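Local coordinates for FrpC operon protein (Neisseria meningitidis, PDB 5EDF) that binds the RTX protein FrpC as an iron-regulated, probable lipoprotein and may take part in adhesion, although its exact role is unknown, at residues G14-V19 with I30-L35; I61-Y67 with S97-I103; E132-D138 with H149-K155; P160-R166 with Y178-S184. All coordinates share one frame; numbering follows the deposited sequence.

The four contacts follow one another along the chain, each closing before the next opens. Contacts 2, 3 and 4 lie on a single long antiparallel sheet: contact 2 pairs strands 61-70 and 98-105 near the chain's centre, while contacts 4 and 3 take up consecutive strands further along it. Contacts 3 and 4 have centres about 9 Å apart and touch through strands 150-155 and 161-167. Contact 1, in a separate small sheet, has its centre about 13 Å from that of contact 2 and touches it through Tyr34 and Ile30. Contacts 1 and 3, about 34 Å apart between centres, lie on opposite sides of the centre. Helix 205-224 packs on both the large sheet and the small hairpin.

Contact 1. Residues G14-V19 with I30-L35; sequences GFEHTV and IPYGYL
Gly14 meets Gly33 with their CA atoms 3.8 Å apart, an approach possible because neither residue has a side chain to hold the backbones apart. Here the packing is tight: Gly33 N gives a hydrogen bond of 3.0 Å to Gly14 O. Next to it Tyr32 N reaches His17 O at 2.8 Å. The Tyr32 side chain, its CG held between the backbone N and the carbonyl carbon (chi1 82°), runs alongside that of His17, pointing the same way, and its OH bonds to Pro9 O. His17 CB sits over one face of the Tyr32 ring, 3.9 Å from the centroid. The imidazole turns its edge to the same ring in a T-shaped pair, planes 85° apart. Beyond, Val19 and Ile30 pair in the hairpin of strands 18-23 and 26-31, and Val19 CG2 touches Leu35 CD1 at 3.9 Å.

The side of Phe15 and Glu16 is more exposed, with fewer bonds across the contact. Phe15 CD1 meets Pro31 CB obliquely at 3.6 Å. Glu16 OE1 lies at the Tyr32 ring edge, 3.5 Å from Tyr32 CE1. The chemistry implies a turn fixed by backbone bonds and one enclosed tyrosine, with the Glu16 carboxylate bonding the N-H groups of Gly14, Thr13 and Met12.

Contact 2. Residues I61-Y67 with S97-I103; sequences IEISVYY and SVDDIVI
Ser64 and Asp100 face each other across an antiparallel pair, and Ser64 OG donates to Asp100 OD1 at 2.8 Å, meeting that oxygen nearly end-on to its C-O bond. Alongside, the extended Glu62, with CG anti to the backbone N (chi1 -175°), lays OE2 against Asp100 CB at 3.3 Å, which also brings Glu62 OE2 within 3.7 Å of Asp100 OD1. On the other side of the sheet the contact is apolar: Ile63 CG1 lies 3.7 Å from Ile101 CB, and Ile101 CD1 goes on to Val65 CG2 at 3.9 Å. Toward the end of the pairing the side chains of Tyr67 and Asp99 cross at about a right angle, Asp99 OD2 being 3.3 Å from Tyr67 CD2. Ser97 CB sits over a face of the Tyr67 ring in a CH-pi contact, 3.8 Å from the centroid. Paired backbone bonds run from Ile61 with Ile103 to Val65 with Asp99, and a longer one, 3.2 Å from Tyr67 N to Ser97 O, finishes the series.

The second shell sets these groups in place. Arg37 forms a salt bridge to Asp100 OD1 and a long, weak ion pair with Glu62. Phe90 of helix 84-93 covers Ser64, Val98 and Asp100. Against the isoleucine face lies helix 205-224, through Val215, Leu218 and Phe222. Asp99 OD2 is bonded to Tyr211 OH and Phe196 N, and OD1 to Ile197 N; Tyr67 OH is hydrogen-bonded to Glu199 OE2 and Arg198 N. Asp99 is therefore a buried carboxylate with both oxygens satisfied, which would be expected to keep it ionised, while Arg37 probably offsets the charge of the acidic pair on the opposite face.

Contact 3. Residues E132-D138 with H149-K155; sequences EYEAYED and HEFYYIK
His149 NE2 donates a short 2.6 Å hydrogen bond to Glu137 OE2, and it does so on the anti lone pair, the one turned away from the other oxygen. The carboxylate oxygen lies only 3° out of the imidazole plane, and the two flat groups are nearly coplanar. With its first torsion trans to the main-chain nitrogen (chi1 -173°) and the rest of the chain extended, Glu137 brings OE2 to the imidazole edge. Phe151 runs beside Glu137, pointing the same way, with its CE1 3.6 Å from Glu137 OE2; its far edge also reaches over a face of His149.

This interaction closes one end of a beta hairpin, strands 133-138 and 150-155, bound by backbone bonds between Glu134 and Ile154, Tyr136 and Tyr152, and Asp138 and Glu150. On the other face two acids come close, Asp138 OD2 lying 4.5 Å from Glu150 OE1. A water donates to Asp138 OD2 and Glu150 OE1, each at 2.6 Å, and accepts from Tyr152 OH. Arg140 forms a salt bridge to Asp138 and Arg166 to Glu150. At the opposite end Lys155 CB sits over the Tyr133 ring, 3.8 Å from its centroid, and the lysine then leads off to Asn159 O and Glu216. Midway along the strands, on the face of Tyr133 and Glu137, Ala135 CB packs on Tyr153 CD1 at 3.7 Å. Ile154 CD1 touches Tyr136 CE2 at 4.0 Å, beside Leu118 and Met114 of helix 114-120.

Contact 4. Residues P160-R166 with Y178-S184; sequences PAIITHR and YSTSVGS
Among the polar contacts, His165 ND1 and Thr180 OG1 share a hydrogen bond of 2.8 Å across a non-hydrogen-bonded pair, the threonine oxygen lying near the imidazole plane. The histidine's chi1 of -172°, which turns the ring away from its own amide nitrogen, brings ND1 close to Thr180, and NE2 is bonded to Leu203 N. On the other face a water joins Ile162 O, Thr164 OG1 and Ser181 OG, donating to Ile162 O at 2.9 Å. The backbone contributes paired bonds at Ile162 with Gly183, Thr164 with Ser181 and Arg166 with Ser179.

The aromatic contact is slight: the His165 and Tyr178 rings are near parallel, planes at 26°, but slid apart with centroids 5.1 Å distant. Apolar contact comes from Ile163, lying side by side with Thr180 and Val182; its CG1 is 4.1 Å from Val182 CG2. Ala161 CB meets Ser184 CB at 3.8 Å.

Strands 161-167 and 178-186 thus form a hairpin inside the large sheet, flanked by strands 150-155 and 189-193. Leu208 and His212 of helix 205-224 cover the Ala161 and His165 face, while on the opposite face Ile162 and Met114 of helix 114-120 contact a bound azide, probably from the crystallisation liquor.

Contact 1. Residues G14-V19 with I30-L35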
# COMPACT_ATOMS: atom_id res chain seq x y z
N GLY A 14 -5.77 18.10 -0.91
CA GLY A 14 -4.54 17.29 -1.00
C GLY A 14 -3.77 17.46 -2.28
O GLY A 14 -2.65 16.96 -2.38
N PHE A 15 -4.32 18.19 -3.23
CA PHE A 15 -3.71 18.38 -4.55
C PHE A 15 -3.19 19.78 -4.81
O PHE A 15 -2.68 20.06 -5.89
CB PHE A 15 -4.73 17.97 -5.64
CG PHE A 15 -5.11 16.52 -5.58
CD1 PHE A 15 -4.26 15.55 -6.12
CD2 PHE A 15 -6.23 16.10 -4.91
CE1 PHE A 15 -4.59 14.19 -6.03
CE2 PHE A 15 -6.54 14.74 -4.81
CZ PHE A 15 -5.71 13.82 -5.36
N GLU A 16 -3.25 20.66 -3.80
CA GLU A 16 -2.91 22.06 -4.02
C GLU A 16 -1.44 22.29 -4.27
O GLU A 16 -1.08 23.30 -4.84
CB GLU A 16 -3.33 22.90 -2.81
CG GLU A 16 -4.80 22.93 -2.52
CD GLU A 16 -5.31 21.85 -1.57
OE1 GLU A 16 -4.66 20.80 -1.32
OE2 GLU A 16 -6.42 22.04 -1.04
N HIS A 17 -0.60 21.40 -3.76
CA HIS A 17 0.83 21.46 -3.90
C HIS A 17 1.36 20.09 -4.15
O HIS A 17 0.68 19.09 -3.83
CB HIS A 17 1.47 21.97 -2.60
CG HIS A 17 1.14 23.37 -2.30
ND1 HIS A 17 1.77 24.40 -2.96
CD2 HIS A 17 0.24 23.93 -1.47
CE1 HIS A 17 1.27 25.55 -2.52
NE2 HIS A 17 0.35 25.30 -1.61
N THR A 18 2.53 20.03 -4.74
CA THR A 18 3.27 18.80 -4.90
C THR A 18 4.64 18.96 -4.25
O THR A 18 5.13 20.08 -4.04
CB THR A 18 3.45 18.43 -6.35
OG1 THR A 18 4.18 19.48 -7.01
CG2 THR A 18 2.11 18.23 -7.10
N VAL A 19 5.28 17.84 -3.97
CA VAL A 19 6.68 17.80 -3.57
C VAL A 19 7.44 16.90 -4.56
O VAL A 19 6.99 15.78 -4.86
CB VAL A 19 6.87 17.33 -2.12
CG1 VAL A 19 8.38 17.27 -1.73
CG2 VAL A 19 6.08 18.25 -1.17
N ILE A 30 4.76 14.24 -6.18
CA ILE A 30 3.68 13.66 -5.38
C ILE A 30 2.78 14.75 -4.86
O ILE A 30 3.25 15.66 -4.17
CB ILE A 30 4.26 12.86 -4.20
CG1 ILE A 30 5.19 11.77 -4.75
CG2 ILE A 30 3.12 12.23 -3.35
CD1 ILE A 30 5.70 10.78 -3.71
N PRO A 31 1.46 14.68 -5.13
CA PRO A 31 0.55 15.63 -4.47
C PRO A 31 0.70 15.56 -2.95
O PRO A 31 0.76 14.46 -2.38
CB PRO A 31 -0.83 15.20 -4.93
CG PRO A 31 -0.58 14.48 -6.24
CD PRO A 31 0.74 13.76 -6.01
N TYR A 32 0.83 16.70 -2.30
CA TYR A 32 1.33 16.72 -0.95
C TYR A 32 0.42 16.11 0.07
O TYR A 32 0.88 15.71 1.16
CB TYR A 32 1.79 18.14 -0.55
CG TYR A 32 0.75 19.11 -0.09
CD1 TYR A 32 -0.44 19.34 -0.77
CD2 TYR A 32 0.99 19.89 1.03
CE1 TYR A 32 -1.37 20.28 -0.33
CE2 TYR A 32 0.10 20.82 1.45
CZ TYR A 32 -1.08 21.04 0.78
OH TYR A 32 -1.97 22.01 1.18
N GLY A 33 -0.87 15.98 -0.23
CA GLY A 33 -1.79 15.31 0.65
C GLY A 33 -1.56 13.84 0.88
O GLY A 33 -2.11 13.27 1.80
N TYR A 34 -0.69 13.23 0.06
CA TYR A 34 -0.27 11.84 0.28
C TYR A 34 0.90 11.71 1.24
O TYR A 34 1.38 10.62 1.45
CB TYR A 34 0.11 11.21 -1.07
CG TYR A 34 -1.07 11.01 -1.99
CD1 TYR A 34 -2.04 10.04 -1.73
CD2 TYR A 34 -1.25 11.82 -3.10
CE1 TYR A 34 -3.13 9.88 -2.58
CE2 TYR A 34 -2.32 11.63 -3.94
CZ TYR A 34 -3.26 10.66 -3.68
OH TYR A 34 -4.36 10.50 -4.52
N LEU A 35 1.34 12.83 1.81
CA LEU A 35 2.55 12.89 2.64
C LEU A 35 2.29 13.25 4.10
O LEU A 35 3.07 13.99 4.72
CB LEU A 35 3.58 13.85 2.02
CG LEU A 35 3.98 13.54 0.56
CD1 LEU A 35 4.73 14.73 -0.03
CD2 LEU A 35 4.76 12.24 0.45

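Contact 2. Residues I61-Y67 with S97-I103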
# COMPACT_ATOMS: atom_id res chain seq x y z
N ILE A 61 10.25 6.67 -0.09
CA ILE A 61 9.15 7.55 0.23
C ILE A 61 8.07 6.71 0.87
O ILE A 61 7.79 5.62 0.38
CB ILE A 61 8.55 8.22 -1.03
CG1 ILE A 61 9.64 8.95 -1.84
CG2 ILE A 61 7.41 9.19 -0.62
CD1 ILE A 61 9.12 9.42 -3.19
N GLU A 62 7.45 7.20 1.94
CA GLU A 62 6.35 6.51 2.60
C GLU A 62 5.14 7.38 2.48
O GLU A 62 4.98 8.34 3.23
CB GLU A 62 6.67 6.19 4.07
CG GLU A 62 5.60 5.36 4.77
CD GLU A 62 5.95 4.98 6.17
OE1 GLU A 62 6.76 5.70 6.82
OE2 GLU A 62 5.43 3.95 6.66
N ILE A 63 4.28 7.12 1.51
CA ILE A 63 3.01 7.83 1.39
C ILE A 63 1.98 7.20 2.31
O ILE A 63 2.14 6.04 2.73
CB ILE A 63 2.50 7.88 -0.07
CG1 ILE A 63 2.12 6.51 -0.62
CG2 ILE A 63 3.52 8.60 -0.97
CD1 ILE A 63 1.28 6.59 -1.93
N SER A 64 0.93 7.94 2.61
CA SER A 64 -0.14 7.45 3.47
C SER A 64 -1.45 7.74 2.78
O SER A 64 -1.69 8.84 2.31
CB SER A 64 -0.04 8.09 4.87
OG SER A 64 1.21 7.87 5.51
N VAL A 65 -2.30 6.73 2.70
CA VAL A 65 -3.62 6.86 2.08
C VAL A 65 -4.74 6.44 3.01
O VAL A 65 -4.65 5.44 3.73
CB VAL A 65 -3.73 6.05 0.79
CG1 VAL A 65 -2.78 6.58 -0.31
CG2 VAL A 65 -3.42 4.56 1.03
N TYR A 66 -5.80 7.23 3.01
CA TYR A 66 -7.03 6.86 3.67
C TYR A 66 -7.81 5.96 2.74
O TYR A 66 -7.97 6.28 1.55
CB TYR A 66 -7.85 8.11 4.02
CG TYR A 66 -9.25 7.87 4.56
CD1 TYR A 66 -9.45 7.25 5.77
CD2 TYR A 66 -10.34 8.27 3.85
CE1 TYR A 66 -10.72 7.04 6.26
CE2 TYR A 66 -11.61 8.10 4.36
CZ TYR A 66 -11.78 7.46 5.55
OH TYR A 66 -13.08 7.26 6.06
N TYR A 67 -8.29 4.84 3.25
CA TYR A 67 -9.11 3.93 2.43
C TYR A 67 -10.53 3.98 2.93
O TYR A 67 -10.79 4.04 4.13
CB TYR A 67 -8.55 2.52 2.37
CG TYR A 67 -8.63 1.70 3.66
CD1 TYR A 67 -9.76 0.98 3.97
CD2 TYR A 67 -7.59 1.71 4.57
CE1 TYR A 67 -9.84 0.25 5.15
CE2 TYR A 67 -7.64 0.98 5.73
CZ TYR A 67 -8.76 0.24 6.02
OH TYR A 67 -8.79 -0.48 7.20
N SER A 97 -7.98 4.02 9.63
CA SER A 97 -8.00 3.38 8.32
C SER A 97 -7.12 4.13 7.34
O SER A 97 -7.59 4.65 6.33
CB SER A 97 -9.42 3.26 7.78
OG SER A 97 -10.01 4.53 7.64
N VAL A 98 -5.84 4.21 7.69
CA VAL A 98 -4.85 4.88 6.88
C VAL A 98 -3.69 3.89 6.71
O VAL A 98 -3.08 3.45 7.70
CB VAL A 98 -4.37 6.19 7.53
CG1 VAL A 98 -3.21 6.78 6.73
CG2 VAL A 98 -5.55 7.21 7.67
N ASP A 99 -3.40 3.59 5.45
CA ASP A 99 -2.35 2.64 5.09
C ASP A 99 -1.09 3.37 4.64
O ASP A 99 -1.17 4.44 4.02
CB ASP A 99 -2.84 1.72 3.96
CG ASP A 99 -4.00 0.86 4.33
OD1 ASP A 99 -4.13 0.47 5.51
OD2 ASP A 99 -4.79 0.51 3.41
N ASP A 100 0.07 2.79 4.92
CA ASP A 100 1.35 3.30 4.47
C ASP A 100 1.85 2.52 3.29
O ASP A 100 1.78 1.28 3.29
CB ASP A 100 2.36 3.23 5.60
CG ASP A 100 2.03 4.18 6.71
OD1 ASP A 100 2.03 5.39 6.46
OD2 ASP A 100 1.80 3.68 7.83
N ILE A 101 2.37 3.19 2.29
CA ILE A 101 2.89 2.54 1.09
C ILE A 101 4.32 2.99 0.90
O ILE A 101 4.58 4.20 0.80
CB ILE A 101 2.01 2.86 -0.16
CG1 ILE A 101 0.56 2.37 0.07
CG2 ILE A 101 2.67 2.24 -1.40
CD1 ILE A 101 -0.43 2.91 -0.92
N VAL A 102 5.25 2.04 0.91
CA VAL A 102 6.68 2.35 0.86
C VAL A 102 7.18 2.15 -0.56
O VAL A 102 7.09 1.05 -1.12
CB VAL A 102 7.46 1.54 1.88
CG1 VAL A 102 8.97 1.83 1.76
CG2 VAL A 102 6.98 1.84 3.29
N ILE A 103 7.76 3.21 -1.12
CA ILE A 103 8.23 3.26 -2.50
C ILE A 103 9.74 3.41 -2.50
O ILE A 103 10.27 4.33 -1.86
CB ILE A 103 7.61 4.44 -3.25
CG1 ILE A 103 6.10 4.38 -3.20
CG2 ILE A 103 8.11 4.47 -4.72
CD1 ILE A 103 5.38 5.64 -3.68
O HOH W 1 -13.26 5.08 7.79

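Contact 3. Residues E132-D138 with H149-K155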
# COMPACT_ATOMS: atom_id res chain seq x y z
N GLU A 132 -4.86 -12.64 -15.35
CA GLU A 132 -3.47 -12.26 -15.08
C GLU A 132 -2.96 -12.48 -13.66
O GLU A 132 -1.78 -12.35 -13.42
CB GLU A 132 -3.25 -10.80 -15.50
CG GLU A 132 -3.79 -9.68 -14.57
CD GLU A 132 -5.29 -9.37 -14.67
OE1 GLU A 132 -6.05 -10.09 -15.35
OE2 GLU A 132 -5.72 -8.37 -14.03
N TYR A 133 -3.86 -12.79 -12.73
CA TYR A 133 -3.47 -13.24 -11.43
C TYR A 133 -3.66 -14.73 -11.30
O TYR A 133 -4.72 -15.25 -11.67
CB TYR A 133 -4.28 -12.57 -10.32
CG TYR A 133 -3.86 -11.17 -9.95
CD1 TYR A 133 -3.04 -10.93 -8.86
CD2 TYR A 133 -4.30 -10.07 -10.69
CE1 TYR A 133 -2.66 -9.67 -8.53
CE2 TYR A 133 -3.90 -8.80 -10.36
CZ TYR A 133 -3.08 -8.60 -9.27
OH TYR A 133 -2.69 -7.30 -8.92
N GLU A 134 -2.67 -15.41 -10.77
CA GLU A 134 -2.81 -16.79 -10.33
C GLU A 134 -3.23 -16.76 -8.88
O GLU A 134 -2.65 -15.97 -8.09
CB GLU A 134 -1.48 -17.56 -10.46
CG GLU A 134 -1.15 -17.93 -11.92
CD GLU A 134 0.17 -18.67 -12.07
OE1 GLU A 134 0.79 -18.99 -11.04
OE2 GLU A 134 0.59 -18.92 -13.21
N ALA A 135 -4.21 -17.54 -8.49
CA ALA A 135 -4.71 -17.62 -7.14
C ALA A 135 -4.33 -18.93 -6.50
O ALA A 135 -4.35 -19.99 -7.15
CB ALA A 135 -6.22 -17.45 -7.10
N TYR A 136 -3.97 -18.86 -5.22
CA TYR A 136 -3.57 -20.02 -4.43
C TYR A 136 -4.19 -19.98 -3.05
O TYR A 136 -4.40 -18.88 -2.48
CB TYR A 136 -2.06 -20.11 -4.25
CG TYR A 136 -1.26 -20.19 -5.53
CD1 TYR A 136 -0.83 -21.40 -6.05
CD2 TYR A 136 -1.01 -19.04 -6.29
CE1 TYR A 136 -0.15 -21.47 -7.28
CE2 TYR A 136 -0.31 -19.11 -7.50
CZ TYR A 136 0.12 -20.32 -7.99
OH TYR A 136 0.80 -20.41 -9.19
N GLU A 137 -4.43 -21.15 -2.49
CA GLU A 137 -5.05 -21.27 -1.19
C GLU A 137 -4.24 -22.27 -0.39
O GLU A 137 -4.01 -23.40 -0.86
CB GLU A 137 -6.51 -21.71 -1.29
CG GLU A 137 -7.24 -21.69 0.04
CD GLU A 137 -8.74 -21.98 -0.11
OE1 GLU A 137 -9.15 -22.43 -1.20
OE2 GLU A 137 -9.49 -21.79 0.86
N ASP A 138 -3.81 -21.86 0.79
CA ASP A 138 -3.06 -22.72 1.69
C ASP A 138 -4.06 -23.18 2.75
O ASP A 138 -4.53 -22.38 3.56
CB ASP A 138 -1.91 -21.96 2.31
CG ASP A 138 -1.00 -22.83 3.13
OD1 ASP A 138 -1.26 -24.04 3.34
OD2 ASP A 138 0.05 -22.29 3.57
N HIS A 149 -5.05 -20.57 7.43
CA HIS A 149 -5.68 -20.37 6.16
C HIS A 149 -5.08 -19.13 5.50
O HIS A 149 -5.22 -18.04 6.04
CB HIS A 149 -7.19 -20.14 6.36
CG HIS A 149 -8.00 -20.38 5.13
ND1 HIS A 149 -9.35 -20.08 5.06
CD2 HIS A 149 -7.68 -20.92 3.93
CE1 HIS A 149 -9.82 -20.42 3.88
NE2 HIS A 149 -8.83 -20.93 3.17
N GLU A 150 -4.45 -19.31 4.36
CA GLU A 150 -3.76 -18.20 3.68
C GLU A 150 -4.06 -18.27 2.21
O GLU A 150 -4.30 -19.36 1.65
CB GLU A 150 -2.27 -18.23 3.97
CG GLU A 150 -2.01 -18.63 5.42
CD GLU A 150 -0.71 -18.15 6.01
OE1 GLU A 150 0.29 -18.09 5.28
OE2 GLU A 150 -0.72 -17.85 7.23
N PHE A 151 -4.12 -17.12 1.58
CA PHE A 151 -4.36 -16.96 0.15
C PHE A 151 -3.24 -16.15 -0.48
O PHE A 151 -2.70 -15.22 0.16
CB PHE A 151 -5.65 -16.17 -0.08
CG PHE A 151 -6.87 -16.83 0.42
CD1 PHE A 151 -7.57 -17.69 -0.41
CD2 PHE A 151 -7.32 -16.63 1.70
CE1 PHE A 151 -8.72 -18.33 0.02
CE2 PHE A 151 -8.48 -17.28 2.16
CZ PHE A 151 -9.19 -18.13 1.30
N TYR A 152 -2.89 -16.46 -1.71
CA TYR A 152 -1.94 -15.73 -2.51
C TYR A 152 -2.56 -15.39 -3.82
O TYR A 152 -3.22 -16.25 -4.42
CB TYR A 152 -0.67 -16.55 -2.77
CG TYR A 152 0.10 -16.97 -1.55
CD1 TYR A 152 1.19 -16.24 -1.09
CD2 TYR A 152 -0.28 -18.10 -0.81
CE1 TYR A 152 1.88 -16.65 0.04
CE2 TYR A 152 0.41 -18.49 0.32
CZ TYR A 152 1.49 -17.77 0.75
OH TYR A 152 2.20 -18.18 1.84
N TYR A 153 -2.35 -14.18 -4.29
CA TYR A 153 -2.70 -13.73 -5.62
C TYR A 153 -1.45 -13.16 -6.26
O TYR A 153 -0.90 -12.17 -5.78
CB TYR A 153 -3.85 -12.74 -5.58
CG TYR A 153 -5.03 -13.25 -4.77
CD1 TYR A 153 -5.89 -14.19 -5.30
CD2 TYR A 153 -5.28 -12.80 -3.49
CE1 TYR A 153 -6.96 -14.70 -4.55
CE2 TYR A 153 -6.34 -13.28 -2.75
CZ TYR A 153 -7.18 -14.23 -3.29
OH TYR A 153 -8.27 -14.69 -2.56
N ILE A 154 -1.00 -13.76 -7.35
CA ILE A 154 0.28 -13.44 -7.97
C ILE A 154 0.07 -12.97 -9.40
O ILE A 154 -0.51 -13.67 -10.21
CB ILE A 154 1.23 -14.67 -7.97
CG1 ILE A 154 1.45 -15.14 -6.55
CG2 ILE A 154 2.53 -14.34 -8.68
CD1 ILE A 154 2.35 -16.33 -6.40
N LYS A 155 0.57 -11.78 -9.71
CA LYS A 155 0.56 -11.19 -11.05
C LYS A 155 1.97 -11.20 -11.61
O LYS A 155 2.88 -10.88 -10.89
CB LYS A 155 0.06 -9.72 -10.89
CG LYS A 155 0.03 -8.79 -12.11
CD LYS A 155 -0.38 -7.38 -11.61
CE LYS A 155 -0.72 -6.42 -12.70
NZ LYS A 155 0.44 -5.61 -12.96
O HOH W 2 1.11 -19.87 3.50

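Contact 4. Residues P160-R166 with Y178-S184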
# COMPACT_ATOMS: atom_id res chain seq x y z
N PRO A 160 4.98 -6.96 -11.78
CA PRO A 160 4.49 -8.08 -11.02
C PRO A 160 4.07 -7.69 -9.58
O PRO A 160 4.45 -6.64 -9.05
CB PRO A 160 5.69 -9.02 -10.97
CG PRO A 160 6.83 -8.18 -11.11
CD PRO A 160 6.39 -7.13 -12.13
N ALA A 161 3.30 -8.55 -8.94
CA ALA A 161 2.83 -8.30 -7.59
C ALA A 161 2.52 -9.61 -6.93
O ALA A 161 2.08 -10.58 -7.59
CB ALA A 161 1.56 -7.43 -7.61
N ILE A 162 2.69 -9.67 -5.61
CA ILE A 162 2.23 -10.79 -4.82
C ILE A 162 1.43 -10.25 -3.64
O ILE A 162 1.95 -9.45 -2.83
CB ILE A 162 3.38 -11.75 -4.38
CG1 ILE A 162 2.84 -12.83 -3.43
CG2 ILE A 162 4.51 -10.98 -3.75
CD1 ILE A 162 3.67 -14.11 -3.37
N ILE A 163 0.16 -10.66 -3.55
CA ILE A 163 -0.76 -10.26 -2.52
C ILE A 163 -0.99 -11.49 -1.65
O ILE A 163 -1.34 -12.56 -2.14
CB ILE A 163 -2.10 -9.82 -3.11
CG1 ILE A 163 -1.94 -8.66 -4.10
CG2 ILE A 163 -3.09 -9.47 -1.95
CD1 ILE A 163 -3.25 -8.27 -4.86
N THR A 164 -0.74 -11.38 -0.34
CA THR A 164 -0.92 -12.50 0.61
C THR A 164 -1.93 -12.09 1.65
O THR A 164 -1.83 -11.04 2.25
CB THR A 164 0.39 -12.88 1.29
OG1 THR A 164 1.42 -13.06 0.33
CG2 THR A 164 0.24 -14.18 2.11
N HIS A 165 -2.97 -12.89 1.82
CA HIS A 165 -4.09 -12.57 2.73
C HIS A 165 -4.25 -13.75 3.66
O HIS A 165 -4.43 -14.88 3.19
CB HIS A 165 -5.35 -12.36 1.88
CG HIS A 165 -6.54 -11.85 2.63
ND1 HIS A 165 -6.55 -10.64 3.29
CD2 HIS A 165 -7.78 -12.36 2.78
CE1 HIS A 165 -7.74 -10.45 3.84
NE2 HIS A 165 -8.52 -11.46 3.50
N ARG A 166 -4.15 -13.55 4.97
CA ARG A 166 -4.08 -14.66 5.91
C ARG A 166 -4.89 -14.43 7.17
O ARG A 166 -5.04 -13.30 7.65
CB ARG A 166 -2.62 -14.92 6.29
CG ARG A 166 -1.89 -13.68 6.76
CD ARG A 166 -0.50 -13.97 7.31
NE ARG A 166 0.29 -14.93 6.53
CZ ARG A 166 1.23 -14.59 5.64
NH1 ARG A 166 1.50 -13.32 5.38
NH2 ARG A 166 1.91 -15.55 5.03
N TYR A 178 -8.17 -11.25 9.66
CA TYR A 178 -7.36 -11.35 8.44
C TYR A 178 -6.49 -10.12 8.29
O TYR A 178 -6.87 -9.02 8.69
CB TYR A 178 -8.24 -11.54 7.19
CG TYR A 178 -8.70 -12.97 7.06
CD1 TYR A 178 -9.72 -13.47 7.85
CD2 TYR A 178 -8.06 -13.84 6.18
CE1 TYR A 178 -10.12 -14.80 7.74
CE2 TYR A 178 -8.45 -15.16 6.07
CZ TYR A 178 -9.48 -15.62 6.84
OH TYR A 178 -9.88 -16.96 6.76
N SER A 179 -5.31 -10.33 7.73
CA SER A 179 -4.44 -9.23 7.32
C SER A 179 -3.84 -9.52 5.95
O SER A 179 -3.87 -10.65 5.46
CB SER A 179 -3.36 -9.02 8.34
OG SER A 179 -2.53 -10.12 8.44
N THR A 180 -3.25 -8.49 5.35
CA THR A 180 -2.81 -8.51 3.97
C THR A 180 -1.44 -7.89 3.83
O THR A 180 -1.13 -6.85 4.44
CB THR A 180 -3.78 -7.73 3.10
OG1 THR A 180 -5.10 -8.23 3.27
CG2 THR A 180 -3.40 -7.81 1.63
N SER A 181 -0.60 -8.50 3.00
CA SER A 181 0.67 -7.89 2.59
C SER A 181 0.68 -7.83 1.06
O SER A 181 0.15 -8.73 0.39
CB SER A 181 1.86 -8.68 3.07
OG SER A 181 1.98 -9.92 2.41
N VAL A 182 1.31 -6.80 0.51
CA VAL A 182 1.51 -6.70 -0.92
C VAL A 182 2.96 -6.31 -1.18
O VAL A 182 3.46 -5.30 -0.67
CB VAL A 182 0.60 -5.67 -1.57
CG1 VAL A 182 0.84 -5.64 -3.07
CG2 VAL A 182 -0.88 -5.97 -1.25
N GLY A 183 3.63 -7.11 -2.00
CA GLY A 183 4.89 -6.73 -2.63
C GLY A 183 4.71 -6.56 -4.09
O GLY A 183 4.09 -7.41 -4.71
N SER A 184 5.24 -5.51 -4.69
CA SER A 184 5.07 -5.28 -6.10
C SER A 184 6.22 -4.53 -6.70
O SER A 184 7.02 -3.90 -5.96
CB SER A 184 3.75 -4.54 -6.35
OG SER A 184 3.80 -3.20 -5.85
O HOH W 3 2.59 -10.55 -0.23
O HOH W 4 3.54 -12.11 3.43